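Local structure of CELL WALL surface anchor family protein (Streptococcus pneumoniae, 2Y1V) at residues A159-D164 with K407-T412; D291-Y296 with G303-P308. The protein serves as the major pilin of pneumococcus, its copies polymerising into the pilus fibre, which is probably anchored to the cell wall. All coordinates share one frame; numbering follows the deposited sequence.

Contact 1. Residues A159-D164 with K407-T412; sequences AKPKID and KPLDPT. With NI (nickel (II) ion), chain D.
The ring of P411 lies between a methyl group and a metal: I163 CG2 sits squarely over one face, 3.8 Å from P411 CD, and the nickel ion lies off the other face. D164 CA meets the CB corner of the ring, on the same side as the methyl. The second proline, P161, takes L409 CD1 obliquely over its CB-CG side, with 3.9 Å between P161 CG and L409 CD1, while Y296 packs against its CD edge. The setting is a beta sandwich of a pilin domain. Strand 149-167 pairs with strand 191-200 in one sheet, and the loop 407-412 runs beside strand 288-297 of the other, so the side chains joining the two segments bridge the sheets at a partly buried place. I163 and L409 carry this packing between them. I163 holds CG1 anti to its backbone N (chi1 -163°), and CG2 falls in the remaining branch position, directed at L409 CB (3.6 Å) as well as at the ring. L409 answers in an extended form: with chi2 at 180°, CD1 continues away from CA and reaches P161. F294 covers both I163 and L409 from strand 288-297. The segments run in nearly the same direction, 16° apart, and their union is apolar; polar groups turn to third parties. K180 links the two segments indirectly, forming a salt bridge with D164 OD1 and donating a hydrogen bond to T412 O. The loop also contributes two adjacent ligands to nickel, which D291 and E413 help complete: D410 OD1 at 2.4 Å and P411 O at 2.5 Å from the ion.

Contact 2. Residues D291-Y296 with G303-P308; sequences DVTFNY and GNTPKP. With NI (nickel (II) ion), chain D.
N295 lays its side-chain amide flat over the peptide joining G303 to N304, the two planes inclined by only about 17°. N295 CG stands 3.4 Å above G303 C, and N295 ND2 projects over N304 CA at 3.2 Å. Since G303 bears no side chain, nothing separates the amide from the backbone beneath it. The torsion of N295 (chi1 -67°, CG anti to the carbonyl carbon) directs the amide across to this peptide. Further along, T293 and T305 cross obliquely and bring their hydroxyls together: T293 OG1 and T305 OG1 are hydrogen-bonded with either as possible donor, although the modelled 2.4 Å is so short that the exact length is doubtful. T305 OG1 also lies 3.2 Å from D291 O, a bond left unsettled because its proton has another acceptor within reach. Beyond N295 the chain leaves strand 288-297, an inner strand of the domain's beta sandwich, and doubles back over it, running at 171° to its own earlier course on the way to strand 317-325 of the next beta domain. At the far end the side chains of D291 and T305 pass alongside one another, pointing opposite ways, and D291 meets the P306 ring at about a right angle, its OD2 3.7 Å from P306 CG. The D291 carboxylate divides its duties: OD1 binds nickel at 2.2 Å, whereas OD2 forms a salt bridge with K374 and accepts from a water that also donates to P306 O, 3.0 Å from that water's oxygen.

The contacts lie side by side in the central part of the chain, their centres 11 Å apart, and illustrate how a long-range and a short-range contact meet on one sandwich. Along the chain the order is 159-164, 291-296, 303-308, 407-412, so both halves of contact 2 fall between those of contact 1. Strand 288-297 stands between strand 149-167 and the linker 303-308, with L409 O and F294 N, 2.8 Å apart, probably hydrogen-bonded where the contacts meet. Nickel joins them too, drawing ligands from both. The segments 303-308 and 407-412 flank the intervening beta domain, so the chain enters and leaves that domain beside the same strand, 288-297.

Contact 1. Residues A159-D164 with K407-T412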
loop_
_atom_site.group_PDB
_atom_site.type_symbol
_atom_site.label_atom_id
_atom_site.label_comp_id
_atom_site.label_asym_id
_atom_site.label_seq_id
_atom_site.Cartn_x
_atom_site.Cartn_y
_atom_site.Cartn_z
ATOM N N ALA A 159 -15.048 -9.347 17.601
ATOM C CA ALA A 159 -14.695 -7.946 17.422
ATOM C C ALA A 159 -13.931 -7.699 16.129
ATOM O O ALA A 159 -13.525 -8.638 15.440
ATOM C CB ALA A 159 -13.908 -7.417 18.639
ATOM N N LYS A 160 -13.717 -6.423 15.828
ATOM C CA LYS A 160 -13.162 -5.996 14.551
ATOM C C LYS A 160 -12.045 -4.985 14.777
ATOM O O LYS A 160 -12.165 -4.118 15.627
ATOM C CB LYS A 160 -14.277 -5.341 13.745
ATOM C CG LYS A 160 -13.816 -4.570 12.551
ATOM C CD LYS A 160 -14.986 -3.874 11.889
ATOM C CE LYS A 160 -15.421 -2.632 12.661
ATOM N NZ LYS A 160 -16.465 -1.881 11.896
ATOM N N PRO A 161 -10.946 -5.085 14.024
ATOM C CA PRO A 161 -9.981 -4.009 14.205
ATOM C C PRO A 161 -10.274 -2.855 13.244
ATOM O O PRO A 161 -11.176 -2.970 12.401
ATOM C CB PRO A 161 -8.652 -4.684 13.887
ATOM C CG PRO A 161 -9.005 -5.775 12.911
ATOM C CD PRO A 161 -10.464 -6.120 13.083
ATOM N N LYS A 162 -9.523 -1.762 13.390
ATOM C CA LYS A 162 -9.675 -0.558 12.598
ATOM C C LYS A 162 -8.282 -0.041 12.226
ATOM O O LYS A 162 -7.314 -0.262 12.960
ATOM C CB LYS A 162 -10.353 0.552 13.411
ATOM C CG LYS A 162 -11.686 0.236 14.070
ATOM C CD LYS A 162 -12.212 1.512 14.781
ATOM C CE LYS A 162 -13.556 1.292 15.475
ATOM N NZ LYS A 162 -14.605 0.913 14.479
ATOM N N ILE A 163 -8.204 0.716 11.137
ATOM C CA ILE A 163 -6.945 1.263 10.668
ATOM C C ILE A 163 -7.166 2.520 9.839
ATOM O O ILE A 163 -8.265 2.767 9.317
ATOM C CB ILE A 163 -6.215 0.240 9.770
ATOM C CG1 ILE A 163 -4.734 0.598 9.601
ATOM C CG2 ILE A 163 -6.927 0.100 8.417
ATOM C CD1 ILE A 163 -3.912 -0.535 8.982
ATOM N N ASP A 164 -6.102 3.299 9.709
ATOM C CA ASP A 164 -6.049 4.393 8.759
ATOM C C ASP A 164 -4.569 4.676 8.542
ATOM O O ASP A 164 -3.778 4.513 9.454
ATOM C CB ASP A 164 -6.771 5.631 9.314
ATOM C CG ASP A 164 -6.702 6.833 8.378
ATOM O OD1 ASP A 164 -6.642 6.622 7.147
ATOM O OD2 ASP A 164 -6.727 7.986 8.877
ATOM N N LYS A 407 -11.712 -10.553 5.561
ATOM C CA LYS A 407 -11.153 -9.679 4.547
ATOM C C LYS A 407 -10.101 -8.783 5.210
ATOM O O LYS A 407 -10.200 -8.495 6.402
ATOM C CB LYS A 407 -12.261 -8.856 3.877
ATOM C CG LYS A 407 -12.871 -7.739 4.739
ATOM C CD LYS A 407 -14.077 -7.083 4.041
ATOM C CE LYS A 407 -14.673 -5.964 4.904
ATOM N NZ LYS A 407 -15.751 -5.193 4.203
ATOM N N PRO A 408 -9.077 -8.358 4.457
ATOM C CA PRO A 408 -8.022 -7.512 5.038
ATOM C C PRO A 408 -8.480 -6.058 5.275
ATOM O O PRO A 408 -9.452 -5.616 4.663
ATOM C CB PRO A 408 -6.928 -7.560 3.970
ATOM C CG PRO A 408 -7.685 -7.765 2.691
ATOM C CD PRO A 408 -8.787 -8.720 3.059
ATOM N N LEU A 409 -7.804 -5.326 6.159
ATOM C CA LEU A 409 -8.075 -3.905 6.272
ATOM C C LEU A 409 -7.288 -3.170 5.197
ATOM O O LEU A 409 -6.108 -3.444 4.979
ATOM C CB LEU A 409 -7.730 -3.365 7.656
ATOM C CG LEU A 409 -8.555 -3.928 8.809
ATOM C CD1 LEU A 409 -8.089 -3.307 10.097
ATOM C CD2 LEU A 409 -10.049 -3.675 8.612
ATOM N N ASP A 410 -7.942 -2.241 4.514
ATOM C CA ASP A 410 -7.287 -1.554 3.421
ATOM C C ASP A 410 -7.620 -0.085 3.504
ATOM O O ASP A 410 -8.639 0.351 2.967
ATOM C CB ASP A 410 -7.717 -2.134 2.072
ATOM C CG ASP A 410 -6.764 -1.768 0.936
ATOM O OD1 ASP A 410 -5.693 -1.183 1.200
ATOM O OD2 ASP A 410 -7.087 -2.079 -0.245
ATOM N N PRO A 411 -6.763 0.681 4.191
ATOM C CA PRO A 411 -6.964 2.114 4.288
ATOM C C PRO A 411 -6.682 2.830 2.963
ATOM O O PRO A 411 -5.882 2.363 2.147
ATOM C CB PRO A 411 -5.931 2.551 5.338
ATOM C CG PRO A 411 -4.860 1.555 5.269
ATOM C CD PRO A 411 -5.521 0.245 4.856
ATOM N N THR A 412 -7.368 3.950 2.762
ATOM C CA THR A 412 -7.052 4.856 1.690
ATOM C C THR A 412 -5.727 5.550 2.037
ATOM O O THR A 412 -5.344 5.646 3.215
ATOM C CB THR A 412 -8.179 5.883 1.523
ATOM O OG1 THR A 412 -8.423 6.519 2.783
ATOM C CG2 THR A 412 -9.470 5.181 1.062
HETATM NI NI NI D . -4.381 0.792 0.857
#

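Contact 2. Residues D291-Y296 with G303-P308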
loop_
_atom_site.group_PDB
_atom_site.type_symbol
_atom_site.label_atom_id
_atom_site.label_comp_id
_atom_site.label_asym_id
_atom_site.label_seq_id
_atom_site.Cartn_x
_atom_site.Cartn_y
_atom_site.Cartn_z
ATOM N N ASP A 291 0.681 2.622 -0.368
ATOM C CA ASP A 291 -0.524 1.796 -0.326
ATOM C C ASP A 291 -0.353 0.669 0.659
ATOM O O ASP A 291 0.347 -0.307 0.386
ATOM C CB ASP A 291 -0.865 1.197 -1.702
ATOM C CG ASP A 291 -2.172 0.358 -1.685
ATOM O OD1 ASP A 291 -2.913 0.402 -0.673
ATOM O OD2 ASP A 291 -2.462 -0.353 -2.686
ATOM N N VAL A 292 -1.037 0.778 1.779
ATOM C CA VAL A 292 -0.892 -0.196 2.841
ATOM C C VAL A 292 -2.041 -1.182 2.896
ATOM O O VAL A 292 -3.155 -0.835 2.556
ATOM C CB VAL A 292 -0.815 0.516 4.197
ATOM C CG1 VAL A 292 -0.833 -0.490 5.342
ATOM C CG2 VAL A 292 0.422 1.376 4.240
ATOM N N THR A 293 -1.752 -2.406 3.337
ATOM C CA THR A 293 -2.793 -3.370 3.665
ATOM C C THR A 293 -2.491 -4.013 4.995
ATOM O O THR A 293 -1.332 -4.213 5.352
ATOM C CB THR A 293 -2.954 -4.459 2.578
ATOM O OG1 THR A 293 -2.920 -3.837 1.293
ATOM C CG2 THR A 293 -4.299 -5.179 2.732
ATOM N N PHE A 294 -3.534 -4.327 5.746
ATOM C CA PHE A 294 -3.346 -5.000 7.029
ATOM C C PHE A 294 -4.026 -6.336 6.925
ATOM O O PHE A 294 -5.229 -6.416 6.689
ATOM C CB PHE A 294 -3.954 -4.198 8.186
ATOM C CG PHE A 294 -3.901 -4.910 9.515
ATOM C CD1 PHE A 294 -2.700 -5.046 10.196
ATOM C CD2 PHE A 294 -5.055 -5.426 10.092
ATOM C CE1 PHE A 294 -2.642 -5.695 11.430
ATOM C CE2 PHE A 294 -5.009 -6.078 11.334
ATOM C CZ PHE A 294 -3.799 -6.211 12.008
ATOM N N ASN A 295 -3.240 -7.381 7.112
ATOM C CA ASN A 295 -3.677 -8.737 6.879
ATOM C C ASN A 295 -3.591 -9.507 8.175
ATOM O O ASN A 295 -2.497 -9.706 8.709
ATOM C CB ASN A 295 -2.792 -9.376 5.818
ATOM C CG ASN A 295 -2.963 -8.736 4.467
ATOM O OD1 ASN A 295 -3.906 -9.051 3.740
ATOM N ND2 ASN A 295 -2.037 -7.841 4.104
ATOM N N TYR A 296 -4.747 -9.932 8.677
ATOM C CA TYR A 296 -4.859 -10.468 10.030
ATOM C C TYR A 296 -5.856 -11.627 10.068
ATOM O O TYR A 296 -6.566 -11.884 9.100
ATOM C CB TYR A 296 -5.320 -9.367 10.991
ATOM C CG TYR A 296 -6.780 -8.983 10.813
ATOM C CD1 TYR A 296 -7.199 -8.210 9.731
ATOM C CD2 TYR A 296 -7.747 -9.396 11.729
ATOM C CE1 TYR A 296 -8.563 -7.846 9.560
ATOM C CE2 TYR A 296 -9.090 -9.046 11.571
ATOM C CZ TYR A 296 -9.486 -8.278 10.481
ATOM O OH TYR A 296 -10.817 -7.958 10.325
ATOM N N GLY A 303 -1.962 -13.166 2.884
ATOM C CA GLY A 303 -2.271 -11.999 2.084
ATOM C C GLY A 303 -1.311 -10.872 2.386
ATOM O O GLY A 303 -0.675 -10.845 3.437
ATOM N N ASN A 304 -1.210 -9.939 1.448
ATOM C CA ASN A 304 -0.291 -8.816 1.548
ATOM C C ASN A 304 -0.860 -7.738 0.664
ATOM O O ASN A 304 -2.013 -7.811 0.293
ATOM C CB ASN A 304 1.124 -9.205 1.107
ATOM C CG ASN A 304 1.154 -9.956 -0.236
ATOM O OD1 ASN A 304 0.389 -9.662 -1.157
ATOM N ND2 ASN A 304 2.063 -10.915 -0.349
ATOM N N THR A 305 -0.069 -6.751 0.300
ATOM C CA THR A 305 -0.622 -5.595 -0.392
ATOM C C THR A 305 -0.253 -5.628 -1.860
ATOM O O THR A 305 0.740 -6.236 -2.222
ATOM C CB THR A 305 -0.093 -4.296 0.241
ATOM O OG1 THR A 305 -0.991 -3.211 -0.036
ATOM C CG2 THR A 305 1.307 -3.983 -0.264
ATOM N N PRO A 306 -1.065 -4.993 -2.719
ATOM C CA PRO A 306 -0.749 -5.041 -4.142
ATOM C C PRO A 306 0.574 -4.377 -4.503
ATOM O O PRO A 306 1.038 -3.474 -3.799
ATOM C CB PRO A 306 -1.900 -4.287 -4.804
ATOM C CG PRO A 306 -2.859 -3.909 -3.728
ATOM C CD PRO A 306 -2.438 -4.527 -2.449
ATOM N N LYS A 307 1.171 -4.833 -5.600
ATOM C CA LYS A 307 2.374 -4.224 -6.137
ATOM C C LYS A 307 2.029 -3.495 -7.438
ATOM O O LYS A 307 1.711 -4.128 -8.443
ATOM C CB LYS A 307 3.439 -5.290 -6.424
ATOM C CG LYS A 307 4.155 -5.866 -5.207
ATOM C CD LYS A 307 3.300 -6.832 -4.408
ATOM C CE LYS A 307 3.746 -6.863 -2.942
ATOM N NZ LYS A 307 3.109 -7.948 -2.146
ATOM N N PRO A 308 2.139 -2.168 -7.437
ATOM C CA PRO A 308 1.901 -1.429 -8.661
ATOM C C PRO A 308 2.822 -1.895 -9.772
ATOM O O PRO A 308 3.924 -2.361 -9.515
ATOM C CB PRO A 308 2.263 0.011 -8.289
ATOM C CG PRO A 308 2.267 0.047 -6.805
ATOM C CD PRO A 308 2.676 -1.316 -6.368
HETATM NI NI NI D . -4.381 0.792 0.857
HETATM O O HOH W 1 -0.582 -0.996 -4.139
#